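Local coordinates for protein Xaa-Pro Dipeptidase (Alteromonas macleodii, PDB 2QS8) that probably acts as a carboxypeptidase-like dipeptidase of the amidohydrolase superfamily, cleaving short peptides at a metal-dependent site that here holds free methionine, at residues Trp231-Ala236 / Ser252-Thr257; Lys194-Gly199 / Asn210-Gln215; Gly199-Val204 / His235-Glu240. All blocks are in the same frame, centred on the assembly; numbering follows the deposited sequence.

Interaction 1 of 3, residues Trp231-Ala236 / Ser252-Thr257; sequences WVAVHA and SIEHGT. With MET (methionine), chain D.
The rings of His235 and His255 cross obliquely at the ends of two neighbouring parallel strand segments, with their planes 73° apart. His255 brings CD2 to 3.3 Å from ND1 of His235, so that this nitrogen sits at the edge of the His255 ring. A water in the plane of the His255 ring links the two, hydrogen-bonded at 2.7 Å both to His235 ND1 and to His255 NE2. The other ring nitrogens are held by Gly199 O and Thr277 OG1 respectively, which helps to fix both rings in rotation. Bound methionine lies beyond them: its O is in the plane of His235, 3.2 Å from CE1, and its CB stands over a face of His255.

Ser252 and Glu254 share a sheet face with Ala233 and His235. Glu254 CG, anti to its own carbonyl carbon, lies 3.6 Å from Val234 O; the bend at chi2 (-64°) then turns the carboxylate so that OE2 lies alongside Ala233 CB. There Ser252 OG donates to OE2 at 2.8 Å, nearly along the C-O axis. Arg111 reaches both groups, in a salt bridge to OE2, while OE1 bonds to ND1 of the magnesium ligand His69. An alanine in place of Glu254 would remove this carboxylate and would probably leave Arg111, Ser252 and His69 less well positioned. On the opposite sheet face Ile253 CD1 meets Val234 CB at 4.0 Å, beneath helix 239-248.

The backbones are joined most firmly by Glu254 N to Val234 O (2.7 Å, 177°), with Val234 N bonded to Ser252 O and weak bonds at both ends. Strand 231-236, helix 239-248 and strand 252-253 form a beta-alpha-beta unit of the TIM barrel, and its histidines belong to the methionine pocket at the C-terminal ends of the strands.

Interaction 2 of 3, residues Lys194-Gly199 / Asn210-Gln215; sequences KITVTG and NPQFTQ
Two backbone hydrogen bonds join 194-199 to 210-215 where the chain, having left strand 192-196, comes back past its end. Gln212 N donates to Val197 O at 2.8 Å, nearly straight at 167° but arriving from well above the carbonyl plane. Gly199 N meets Asn210 O at 2.9 Å in the carbonyl plane, on a lone pair, along a more bent N-H path. Between them Thr198 lies against Pro211 in a single bridge, and its CA makes a bent CA-H...O contact with Asn210 O, so this oxygen receives contacts from two consecutive residues.

The apolar part centres on the Phe213 ring. CD1 of Ile195 sits over the middle of one face, 4.2 Å from the centroid and 9° off the ring normal, in a CH-pi contact. At the rim the branch point of Ile195, CB, lies 3.9 Å from CZ of Phe213. At the ring edge CD1 of Phe213 approaches Thr196 O to 3.3 Å, and at the root of the side chain Val197 CG2 packs on Phe213 CB at 3.7 Å. Val221 of helix 215-227 touches both Ile195 and Phe213.

Polar side chains are joined through water. A water accepts from Thr196 OG1 at 2.7 Å and donates to Gln212 OE1, which the extended Gln212 chain carries beneath the Thr198-Gly199 peptide and which also bonds to His150 N. Thr198 OG1 donates to Gly199 O, on a lone pair, and is itself bonded to His237 N.

Pro211 and Gln212 also pack on Asp227 and Tyr228 of a second subunit. The arrangement is that of a beta-alpha loop of the TIM barrel, turned back alongside the end of its strand before Thr214, at the N-cap, starts helix 215-227.

Interaction 3 of 3, residues Gly199-Val204 / His235-Glu240; sequences GGVLSV and HAHGAE. With MET (methionine), chain D.
One carboxylate oxygen of the bound methionine, O, is gripped by two hydrogen bonds, one from each segment. His237 NE2 donates to it at 2.7 Å with an angle of 166°, and Val201 N does so from the loop at 2.9 Å. The second oxygen, OXT, is taken by Leu202 N at 2.8 Å, so consecutive peptide N-H groups each hold one oxygen of the carboxylate. Carbon contacts add to this shell: Val201 CB lies 3.5 Å from both oxygens, Leu202 CG rests against OXT, and His237 CE1 comes to 3.4 Å from CG of the ligand. Asp328 OD2 also bonds to the ligand. Bonding of both oxygens is consistent with a site that recognises the free C-terminal carboxylate of a peptide or a product.

In the TIM barrel this is the mouth at the C-terminal ends of the strands, where the loop after strand 192-196 faces residues just past strand 231-236.

One step from the ligand, His235 NE2 donates to Gly199 O at 3.1 Å and 154°. The oxygen lies in the ring plane, whereas the nitrogen stands well above the plane of the Gly199 carbonyl. Gly199 O also sits at the edge of the His237 ring, 3.6 Å from CD2, so this carbonyl fits between two imidazole edges. Gly200 CA lies at the edges of both rings, nearer His235 NE2, where a beta carbon would probably be tight.

Further out, His237 is held through ND1 by Thr257 OG1 and through its backbone N by Thr198 OG1; its CG, anti to the carbonyl carbon (chi1 -69°), carries the ring toward the loop. His150 stacks on His235 and bonds to Ser203 OG, and Lys301 NZ donates to the carbonyl oxygens of Gly200 and Ser203, tying the loop to helix 299-319.

How the interactions relate
All three contacts are buried and gather round strand 231-236, but they differ in depth and chemistry. Interaction 1 lies nearest the chain centre, pairing that strand with 252-253 by regular parallel bonding, with a buried polar group round Glu254 on the face that carries His235. Interaction 2 uses the strand's other neighbour, 192-196, is the furthest from the centre and is the one that meets a second subunit; it combines an apolar ring contact with irregular loop backbone bonds. Interaction 3 is the smallest, its chemistry directed at the ligand through loop N-H groups and a histidine. Interactions 1 and 3 share His235, interactions 2 and 3 share Gly199, and Thr198 OG1 and Thr257 OG1 approach His237 from the other two contacts.

Interaction 1 of 3, residues Trp231-Ala236 / Ser252-Thr257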
ATOM      1  N   TRP A 231      16.720   6.293  18.528  1.00 22.39           N
ATOM      2  CA  TRP A 231      17.128   7.642  18.143  1.00 22.36           C
ATOM      3  C   TRP A 231      17.116   7.687  16.621  1.00 22.40           C
ATOM      4  O   TRP A 231      17.110   6.641  15.965  1.00 23.23           O
ATOM      5  CB  TRP A 231      18.530   7.991  18.675  1.00 21.09           C
ATOM      6  CG  TRP A 231      19.525   6.856  18.652  1.00 22.88           C
ATOM      7  CD1 TRP A 231      19.933   6.111  19.716  1.00 23.47           C
ATOM      8  CD2 TRP A 231      20.249   6.358  17.514  1.00 22.81           C
ATOM      9  NE1 TRP A 231      20.870   5.187  19.320  1.00 24.53           N
ATOM     10  CE2 TRP A 231      21.085   5.317  17.977  1.00 24.11           C
ATOM     11  CE3 TRP A 231      20.280   6.697  16.155  1.00 23.27           C
ATOM     12  CZ2 TRP A 231      21.934   4.602  17.125  1.00 25.80           C
ATOM     13  CZ3 TRP A 231      21.127   5.987  15.306  1.00 25.64           C
ATOM     14  CH2 TRP A 231      21.943   4.955  15.795  1.00 26.86           C
ATOM     15  N   VAL A 232      17.106   8.886  16.053  1.00 21.44           N
ATOM     16  CA  VAL A 232      17.086   9.037  14.610  1.00 19.45           C
ATOM     17  C   VAL A 232      18.211   9.951  14.114  1.00 22.36           C
ATOM     18  O   VAL A 232      18.231  11.146  14.415  1.00 21.92           O
ATOM     19  CB  VAL A 232      15.709   9.591  14.137  1.00 20.35           C
ATOM     20  CG1 VAL A 232      15.695   9.815  12.631  1.00 15.84           C
ATOM     21  CG2 VAL A 232      14.603   8.622  14.531  1.00 17.06           C
ATOM     22  N   ALA A 233      19.156   9.370  13.379  1.00 21.15           N
ATOM     23  CA  ALA A 233      20.271  10.114  12.793  1.00 22.55           C
ATOM     24  C   ALA A 233      19.835  10.399  11.347  1.00 23.08           C
ATOM     25  O   ALA A 233      19.178   9.567  10.725  1.00 23.22           O
ATOM     26  CB  ALA A 233      21.542   9.270  12.812  1.00 20.22           C
ATOM     27  N   VAL A 234      20.204  11.559  10.813  1.00 23.95           N
ATOM     28  CA  VAL A 234      19.771  11.919   9.464  1.00 22.56           C
ATOM     29  C   VAL A 234      20.828  12.478   8.507  1.00 23.77           C
ATOM     30  O   VAL A 234      21.406  13.537   8.746  1.00 25.13           O
ATOM     31  CB  VAL A 234      18.594  12.941   9.536  1.00 21.48           C
ATOM     32  CG1 VAL A 234      18.104  13.309   8.132  1.00 17.87           C
ATOM     33  CG2 VAL A 234      17.460  12.361  10.359  1.00 20.36           C
ATOM     34  N   HIS A 235      21.070  11.758   7.418  1.00 23.86           N
ATOM     35  CA  HIS A 235      22.000  12.214   6.389  1.00 22.70           C
ATOM     36  C   HIS A 235      21.292  13.376   5.683  1.00 21.82           C
ATOM     37  O   HIS A 235      20.127  13.251   5.317  1.00 18.42           O
ATOM     38  CB  HIS A 235      22.255  11.089   5.376  1.00 25.37           C
ATOM     39  CG  HIS A 235      22.883  11.544   4.097  1.00 25.72           C
ATOM     40  ND1 HIS A 235      24.233  11.453   3.854  1.00 27.81           N
ATOM     41  CD2 HIS A 235      22.338  12.083   2.982  1.00 26.06           C
ATOM     42  CE1 HIS A 235      24.498  11.914   2.645  1.00 29.82           C
ATOM     43  NE2 HIS A 235      23.362  12.303   2.096  1.00 28.94           N
ATOM     44  N   ALA A 236      21.982  14.501   5.500  1.00 21.70           N
ATOM     45  CA  ALA A 236      21.372  15.637   4.820  1.00 22.54           C
ATOM     46  C   ALA A 236      22.376  16.695   4.380  1.00 23.69           C
ATOM     47  O   ALA A 236      23.121  17.238   5.193  1.00 23.97           O
ATOM     48  CB  ALA A 236      20.319  16.273   5.707  1.00 23.54           C
ATOM     49  N   SER A 252      19.717  13.970  15.272  1.00 24.86           N
ATOM     50  CA  SER A 252      20.915  14.561  14.709  1.00 25.38           C
ATOM     51  C   SER A 252      20.930  14.641  13.183  1.00 26.24           C
ATOM     52  O   SER A 252      20.298  13.842  12.486  1.00 25.88           O
ATOM     53  CB  SER A 252      22.148  13.789  15.197  1.00 24.29           C
ATOM     54  OG  SER A 252      22.126  12.445  14.755  1.00 23.04           O
ATOM     55  N   ILE A 253      21.648  15.642  12.688  1.00 24.47           N
ATOM     56  CA  ILE A 253      21.816  15.862  11.267  1.00 25.30           C
ATOM     57  C   ILE A 253      23.289  15.568  10.972  1.00 26.49           C
ATOM     58  O   ILE A 253      24.180  16.114  11.629  1.00 27.65           O
ATOM     59  CB  ILE A 253      21.522  17.327  10.879  1.00 26.72           C
ATOM     60  CG1 ILE A 253      20.044  17.668  11.117  1.00 23.43           C
ATOM     61  CG2 ILE A 253      21.925  17.561   9.438  1.00 25.66           C
ATOM     62  CD1 ILE A 253      19.075  16.788  10.360  1.00 22.47           C
ATOM     63  N   GLU A 254      23.544  14.698  10.003  1.00 26.38           N
ATOM     64  CA  GLU A 254      24.915  14.365   9.640  1.00 25.54           C
ATOM     65  C   GLU A 254      25.324  15.204   8.433  1.00 24.49           C
ATOM     66  O   GLU A 254      24.527  15.402   7.522  1.00 22.73           O
ATOM     67  CB  GLU A 254      25.022  12.876   9.294  1.00 26.42           C
ATOM     68  CG  GLU A 254      24.232  11.940  10.216  1.00 26.92           C
ATOM     69  CD  GLU A 254      24.719  11.948  11.662  1.00 28.29           C
ATOM     70  OE1 GLU A 254      25.919  11.694  11.889  1.00 29.16           O
ATOM     71  OE2 GLU A 254      23.895  12.197  12.571  1.00 26.97           O
ATOM     72  N   HIS A 255      26.560  15.704   8.432  1.00 24.07           N
ATOM     73  CA  HIS A 255      27.082  16.519   7.326  1.00 23.89           C
ATOM     74  C   HIS A 255      26.505  17.946   7.210  1.00 24.15           C
ATOM     75  O   HIS A 255      27.254  18.924   7.239  1.00 24.52           O
ATOM     76  CB  HIS A 255      26.882  15.787   5.992  1.00 21.57           C
ATOM     77  CG  HIS A 255      27.111  14.310   6.069  1.00 21.74           C
ATOM     78  ND1 HIS A 255      28.265  13.760   6.580  1.00 23.40           N
ATOM     79  CD2 HIS A 255      26.329  13.268   5.710  1.00 21.72           C
ATOM     80  CE1 HIS A 255      28.185  12.441   6.531  1.00 22.49           C
ATOM     81  NE2 HIS A 255      27.018  12.119   6.008  1.00 23.14           N
ATOM     82  N   GLY A 256      25.182  18.047   7.061  1.00 25.42           N
ATOM     83  CA  GLY A 256      24.509  19.336   6.942  1.00 27.22           C
ATOM     84  C   GLY A 256      25.228  20.372   6.094  1.00 28.57           C
ATOM     85  O   GLY A 256      25.203  21.568   6.396  1.00 30.39           O
ATOM     86  N   THR A 257      25.840  19.907   5.010  1.00 28.47           N
ATOM     87  CA  THR A 257      26.624  20.740   4.112  1.00 26.83           C
ATOM     88  C   THR A 257      26.057  22.102   3.720  1.00 26.89           C
ATOM     89  O   THR A 257      26.757  23.102   3.819  1.00 26.46           O
ATOM     90  CB  THR A 257      26.965  19.947   2.834  1.00 26.23           C
ATOM     91  OG1 THR A 257      27.602  18.722   3.207  1.00 23.76           O
ATOM     92  CG2 THR A 257      27.885  20.748   1.915  1.00 26.09           C
TER
HETATM   93  N   MET D 600      29.002   9.720   2.925  1.00 39.57           N
HETATM   94  CA  MET D 600      28.633  11.121   2.563  1.00 38.07           C
HETATM   95  C   MET D 600      27.978  11.199   1.187  1.00 36.81           C
HETATM   96  O   MET D 600      27.244  12.178   0.945  1.00 35.27           O
HETATM   97  CB  MET D 600      29.880  12.003   2.575  1.00 41.37           C
HETATM   98  CG  MET D 600      29.589  13.450   2.285  1.00 44.20           C
HETATM   99  SD  MET D 600      31.020  14.441   2.527  1.00 50.81           S
HETATM  100  CE  MET D 600      31.161  14.340   4.289  1.00 47.95           C
HETATM  101  OXT MET D 600      28.218  10.284   0.369  1.00 34.66           O
HETATM  102  O   HOH W   1      26.000   9.824   5.157  1.00 34.00           O

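Interaction 2 of 3, residues Lys194-Gly199 / Asn210-Gln215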
ATOM      1  N   LYS A 194      18.659   5.319  10.904  1.00 22.38           N
ATOM      2  CA  LYS A 194      19.412   6.235  10.065  1.00 22.80           C
ATOM      3  C   LYS A 194      18.696   6.341   8.714  1.00 22.35           C
ATOM      4  O   LYS A 194      18.321   5.327   8.125  1.00 20.54           O
ATOM      5  CB  LYS A 194      20.836   5.711   9.873  1.00 24.23           C
ATOM      6  CG  LYS A 194      21.601   6.365   8.740  1.00 24.40           C
ATOM      7  CD  LYS A 194      21.889   7.827   9.010  1.00 23.82           C
ATOM      8  CE  LYS A 194      22.798   8.399   7.928  1.00 27.10           C
ATOM      9  NZ  LYS A 194      23.990   7.545   7.672  1.00 27.16           N
ATOM     10  N   ILE A 195      18.488   7.564   8.241  1.00 21.45           N
ATOM     11  CA  ILE A 195      17.837   7.775   6.949  1.00 21.81           C
ATOM     12  C   ILE A 195      18.603   8.815   6.133  1.00 22.16           C
ATOM     13  O   ILE A 195      19.354   9.622   6.690  1.00 23.07           O
ATOM     14  CB  ILE A 195      16.386   8.298   7.096  1.00 21.45           C
ATOM     15  CG1 ILE A 195      16.392   9.703   7.709  1.00 22.59           C
ATOM     16  CG2 ILE A 195      15.568   7.334   7.915  1.00 21.68           C
ATOM     17  CD1 ILE A 195      15.012  10.367   7.790  1.00 18.81           C
ATOM     18  N   THR A 196      18.430   8.775   4.819  1.00 19.40           N
ATOM     19  CA  THR A 196      19.042   9.757   3.937  1.00 19.01           C
ATOM     20  C   THR A 196      17.880  10.661   3.503  1.00 19.68           C
ATOM     21  O   THR A 196      17.117  10.338   2.591  1.00 20.14           O
ATOM     22  CB  THR A 196      19.726   9.098   2.701  1.00 19.30           C
ATOM     23  OG1 THR A 196      18.854   8.129   2.106  1.00 18.38           O
ATOM     24  CG2 THR A 196      21.015   8.418   3.113  1.00 17.27           C
ATOM     25  N   VAL A 197      17.738  11.785   4.196  1.00 18.90           N
ATOM     26  CA  VAL A 197      16.666  12.722   3.899  1.00 19.10           C
ATOM     27  C   VAL A 197      16.918  13.546   2.624  1.00 20.34           C
ATOM     28  O   VAL A 197      16.013  14.224   2.135  1.00 20.96           O
ATOM     29  CB  VAL A 197      16.412  13.676   5.102  1.00 17.83           C
ATOM     30  CG1 VAL A 197      17.321  14.881   5.024  1.00 14.48           C
ATOM     31  CG2 VAL A 197      14.941  14.081   5.140  1.00 17.62           C
ATOM     32  N   THR A 198      18.143  13.504   2.103  1.00 20.03           N
ATOM     33  CA  THR A 198      18.463  14.208   0.858  1.00 21.20           C
ATOM     34  C   THR A 198      19.398  13.331   0.037  1.00 21.08           C
ATOM     35  O   THR A 198      19.852  12.290   0.507  1.00 21.19           O
ATOM     36  CB  THR A 198      19.195  15.555   1.091  1.00 21.66           C
ATOM     37  OG1 THR A 198      20.538  15.302   1.525  1.00 19.95           O
ATOM     38  CG2 THR A 198      18.474  16.398   2.132  1.00 22.55           C
ATOM     39  N   GLY A 199      19.690  13.755  -1.189  1.00 22.09           N
ATOM     40  CA  GLY A 199      20.611  13.001  -2.021  1.00 22.53           C
ATOM     41  C   GLY A 199      21.979  12.992  -1.361  1.00 23.49           C
ATOM     42  O   GLY A 199      22.191  13.690  -0.367  1.00 24.63           O
ATOM     43  N   ASN A 210      19.159  16.830  -3.139  1.00 25.78           N
ATOM     44  CA  ASN A 210      17.716  17.056  -3.251  1.00 24.32           C
ATOM     45  C   ASN A 210      16.922  16.382  -2.115  1.00 20.89           C
ATOM     46  O   ASN A 210      17.334  15.355  -1.586  1.00 20.52           O
ATOM     47  CB  ASN A 210      17.217  16.546  -4.615  1.00 21.65           C
ATOM     48  CG  ASN A 210      16.767  15.097  -4.569  1.00 24.16           C
ATOM     49  OD1 ASN A 210      15.564  14.808  -4.551  1.00 23.79           O
ATOM     50  ND2 ASN A 210      17.724  14.177  -4.535  1.00 20.80           N
ATOM     51  N   PRO A 211      15.779  16.966  -1.720  1.00 19.79           N
ATOM     52  CA  PRO A 211      14.952  16.387  -0.644  1.00 19.90           C
ATOM     53  C   PRO A 211      14.371  15.032  -1.090  1.00 19.43           C
ATOM     54  O   PRO A 211      13.635  14.964  -2.085  1.00 18.49           O
ATOM     55  CB  PRO A 211      13.874  17.448  -0.439  1.00 19.01           C
ATOM     56  CG  PRO A 211      13.694  17.997  -1.826  1.00 20.58           C
ATOM     57  CD  PRO A 211      15.120  18.145  -2.309  1.00 19.45           C
ATOM     58  N   GLN A 212      14.706  13.963  -0.368  1.00 19.13           N
ATOM     59  CA  GLN A 212      14.236  12.622  -0.738  1.00 18.87           C
ATOM     60  C   GLN A 212      13.217  11.970   0.207  1.00 20.34           C
ATOM     61  O   GLN A 212      12.851  10.810   0.045  1.00 21.08           O
ATOM     62  CB  GLN A 212      15.436  11.698  -0.965  1.00 18.31           C
ATOM     63  CG  GLN A 212      16.428  12.278  -1.967  1.00 16.04           C
ATOM     64  CD  GLN A 212      17.520  11.310  -2.357  1.00 18.25           C
ATOM     65  OE1 GLN A 212      17.899  10.437  -1.571  1.00 18.22           O
ATOM     66  NE2 GLN A 212      18.050  11.470  -3.571  1.00 14.92           N
ATOM     67  N   PHE A 213      12.757  12.730   1.188  1.00 19.58           N
ATOM     68  CA  PHE A 213      11.731  12.272   2.115  1.00 20.90           C
ATOM     69  C   PHE A 213      10.690  13.384   2.144  1.00 21.06           C
ATOM     70  O   PHE A 213      11.042  14.568   2.197  1.00 21.20           O
ATOM     71  CB  PHE A 213      12.291  12.070   3.528  1.00 20.85           C
ATOM     72  CG  PHE A 213      12.727  10.655   3.834  1.00 20.84           C
ATOM     73  CD1 PHE A 213      13.878  10.118   3.266  1.00 20.34           C
ATOM     74  CD2 PHE A 213      11.979   9.864   4.698  1.00 20.80           C
ATOM     75  CE1 PHE A 213      14.282   8.811   3.559  1.00 21.81           C
ATOM     76  CE2 PHE A 213      12.371   8.551   4.999  1.00 22.99           C
ATOM     77  CZ  PHE A 213      13.526   8.026   4.428  1.00 22.06           C
ATOM     78  N   THR A 214       9.417  13.021   2.087  1.00 19.41           N
ATOM     79  CA  THR A 214       8.351  14.018   2.153  1.00 20.20           C
ATOM     80  C   THR A 214       8.206  14.316   3.651  1.00 20.15           C
ATOM     81  O   THR A 214       8.715  13.566   4.484  1.00 19.53           O
ATOM     82  CB  THR A 214       7.019  13.455   1.635  1.00 19.16           C
ATOM     83  OG1 THR A 214       6.572  12.452   2.545  1.00 18.50           O
ATOM     84  CG2 THR A 214       7.181  12.822   0.229  1.00 19.56           C
ATOM     85  N   GLN A 215       7.519  15.399   4.005  1.00 22.31           N
ATOM     86  CA  GLN A 215       7.362  15.735   5.413  1.00 22.61           C
ATOM     87  C   GLN A 215       6.591  14.602   6.092  1.00 23.80           C
ATOM     88  O   GLN A 215       6.916  14.192   7.206  1.00 23.67           O
ATOM     89  CB  GLN A 215       6.624  17.061   5.583  1.00 24.78           C
ATOM     90  CG  GLN A 215       6.619  17.558   7.020  1.00 23.47           C
ATOM     91  CD  GLN A 215       8.027  17.840   7.533  1.00 24.88           C
ATOM     92  OE1 GLN A 215       8.737  18.713   7.018  1.00 26.19           O
ATOM     93  NE2 GLN A 215       8.438  17.099   8.557  1.00 27.61           N
TER
HETATM   94  O   HOH W   2      16.847   8.574   0.386  1.00 23.38           O

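Interaction 3 of 3, residues Gly199-Val204 / His235-Glu240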
ATOM      1  N   GLY A 199      19.690  13.755  -1.189  1.00 22.09           N
ATOM      2  CA  GLY A 199      20.611  13.001  -2.021  1.00 22.53           C
ATOM      3  C   GLY A 199      21.979  12.992  -1.361  1.00 23.49           C
ATOM      4  O   GLY A 199      22.191  13.690  -0.367  1.00 24.63           O
ATOM      5  N   GLY A 200      22.909  12.216  -1.908  1.00 23.35           N
ATOM      6  CA  GLY A 200      24.237  12.133  -1.324  1.00 22.59           C
ATOM      7  C   GLY A 200      25.360  12.152  -2.340  1.00 23.64           C
ATOM      8  O   GLY A 200      25.113  12.227  -3.543  1.00 23.71           O
ATOM      9  N   VAL A 201      26.597  12.055  -1.857  1.00 24.47           N
ATOM     10  CA  VAL A 201      27.774  12.097  -2.719  1.00 25.14           C
ATOM     11  C   VAL A 201      28.265  10.762  -3.286  1.00 24.21           C
ATOM     12  O   VAL A 201      28.282  10.566  -4.499  1.00 23.88           O
ATOM     13  CB  VAL A 201      28.968  12.769  -1.993  1.00 24.90           C
ATOM     14  CG1 VAL A 201      30.214  12.732  -2.869  1.00 24.92           C
ATOM     15  CG2 VAL A 201      28.621  14.190  -1.646  1.00 21.74           C
ATOM     16  N   LEU A 202      28.679   9.860  -2.406  1.00 24.08           N
ATOM     17  CA  LEU A 202      29.212   8.566  -2.828  1.00 23.89           C
ATOM     18  C   LEU A 202      28.217   7.565  -3.436  1.00 24.87           C
ATOM     19  O   LEU A 202      28.576   6.432  -3.727  1.00 25.77           O
ATOM     20  CB  LEU A 202      29.945   7.923  -1.652  1.00 20.52           C
ATOM     21  CG  LEU A 202      31.035   8.837  -1.096  1.00 21.62           C
ATOM     22  CD1 LEU A 202      31.674   8.199   0.134  1.00 20.97           C
ATOM     23  CD2 LEU A 202      32.061   9.101  -2.181  1.00 19.09           C
ATOM     24  N   SER A 203      26.973   7.978  -3.628  1.00 23.54           N
ATOM     25  CA  SER A 203      25.998   7.080  -4.222  1.00 23.24           C
ATOM     26  C   SER A 203      26.003   7.286  -5.728  1.00 23.20           C
ATOM     27  O   SER A 203      26.210   8.405  -6.204  1.00 23.82           O
ATOM     28  CB  SER A 203      24.600   7.355  -3.655  1.00 20.80           C
ATOM     29  OG  SER A 203      24.231   8.711  -3.823  1.00 22.32           O
ATOM     30  N   VAL A 204      25.812   6.206  -6.475  1.00 23.68           N
ATOM     31  CA  VAL A 204      25.779   6.287  -7.932  1.00 24.95           C
ATOM     32  C   VAL A 204      24.370   6.738  -8.287  1.00 25.96           C
ATOM     33  O   VAL A 204      23.509   5.927  -8.640  1.00 27.56           O
ATOM     34  CB  VAL A 204      26.081   4.912  -8.576  1.00 25.59           C
ATOM     35  CG1 VAL A 204      26.102   5.027 -10.100  1.00 24.78           C
ATOM     36  CG2 VAL A 204      27.415   4.398  -8.073  1.00 25.65           C
ATOM     37  N   HIS A 235      21.070  11.758   7.418  1.00 23.86           N
ATOM     38  CA  HIS A 235      22.000  12.214   6.389  1.00 22.70           C
ATOM     39  C   HIS A 235      21.292  13.376   5.683  1.00 21.82           C
ATOM     40  O   HIS A 235      20.127  13.251   5.317  1.00 18.42           O
ATOM     41  CB  HIS A 235      22.255  11.089   5.376  1.00 25.37           C
ATOM     42  CG  HIS A 235      22.883  11.544   4.097  1.00 25.72           C
ATOM     43  ND1 HIS A 235      24.233  11.453   3.854  1.00 27.81           N
ATOM     44  CD2 HIS A 235      22.338  12.083   2.982  1.00 26.06           C
ATOM     45  CE1 HIS A 235      24.498  11.914   2.645  1.00 29.82           C
ATOM     46  NE2 HIS A 235      23.362  12.303   2.096  1.00 28.94           N
ATOM     47  N   ALA A 236      21.982  14.501   5.500  1.00 21.70           N
ATOM     48  CA  ALA A 236      21.372  15.637   4.820  1.00 22.54           C
ATOM     49  C   ALA A 236      22.376  16.695   4.380  1.00 23.69           C
ATOM     50  O   ALA A 236      23.121  17.238   5.193  1.00 23.97           O
ATOM     51  CB  ALA A 236      20.319  16.273   5.707  1.00 23.54           C
ATOM     52  N   HIS A 237      22.387  16.979   3.084  1.00 25.00           N
ATOM     53  CA  HIS A 237      23.276  17.987   2.526  1.00 25.95           C
ATOM     54  C   HIS A 237      22.430  19.203   2.142  1.00 26.24           C
ATOM     55  O   HIS A 237      22.750  20.324   2.521  1.00 26.85           O
ATOM     56  CB  HIS A 237      24.000  17.446   1.284  1.00 25.59           C
ATOM     57  CG  HIS A 237      25.001  16.377   1.577  1.00 26.72           C
ATOM     58  ND1 HIS A 237      26.103  16.586   2.376  1.00 28.34           N
ATOM     59  CD2 HIS A 237      25.088  15.095   1.149  1.00 28.25           C
ATOM     60  CE1 HIS A 237      26.828  15.481   2.427  1.00 27.80           C
ATOM     61  NE2 HIS A 237      26.232  14.561   1.691  1.00 27.26           N
ATOM     62  N   GLY A 238      21.355  18.963   1.387  1.00 26.56           N
ATOM     63  CA  GLY A 238      20.474  20.041   0.963  1.00 27.33           C
ATOM     64  C   GLY A 238      19.699  20.587   2.148  1.00 28.05           C
ATOM     65  O   GLY A 238      19.309  19.831   3.042  1.00 28.52           O
ATOM     66  N   ALA A 239      19.472  21.895   2.158  1.00 27.03           N
ATOM     67  CA  ALA A 239      18.759  22.543   3.254  1.00 27.56           C
ATOM     68  C   ALA A 239      17.298  22.132   3.413  1.00 27.15           C
ATOM     69  O   ALA A 239      16.833  21.951   4.535  1.00 25.93           O
ATOM     70  CB  ALA A 239      18.847  24.064   3.113  1.00 27.80           C
ATOM     71  N   GLU A 240      16.573  21.985   2.304  1.00 27.91           N
ATOM     72  CA  GLU A 240      15.171  21.607   2.386  1.00 30.18           C
ATOM     73  C   GLU A 240      14.887  20.252   3.044  1.00 28.48           C
ATOM     74  O   GLU A 240      14.021  20.151   3.913  1.00 28.13           O
ATOM     75  CB  GLU A 240      14.510  21.639   1.009  1.00 34.52           C
ATOM     76  CG  GLU A 240      13.055  21.200   1.072  1.00 41.98           C
ATOM     77  CD  GLU A 240      12.169  21.912   0.074  1.00 49.07           C
ATOM     78  OE1 GLU A 240      12.349  21.719  -1.151  1.00 50.67           O
ATOM     79  OE2 GLU A 240      11.280  22.672   0.523  1.00 54.72           O
TER
HETATM   80  N   MET D 600      29.002   9.720   2.925  1.00 39.57           N
HETATM   81  CA  MET D 600      28.633  11.121   2.563  1.00 38.07           C
HETATM   82  C   MET D 600      27.978  11.199   1.187  1.00 36.81           C
HETATM   83  O   MET D 600      27.244  12.178   0.945  1.00 35.27           O
HETATM   84  CB  MET D 600      29.880  12.003   2.575  1.00 41.37           C
HETATM   85  CG  MET D 600      29.589  13.450   2.285  1.00 44.20           C
HETATM   86  SD  MET D 600      31.020  14.441   2.527  1.00 50.81           S
HETATM   87  CE  MET D 600      31.161  14.340   4.289  1.00 47.95           C
HETATM   88  OXT MET D 600      28.218  10.284   0.369  1.00 34.66           O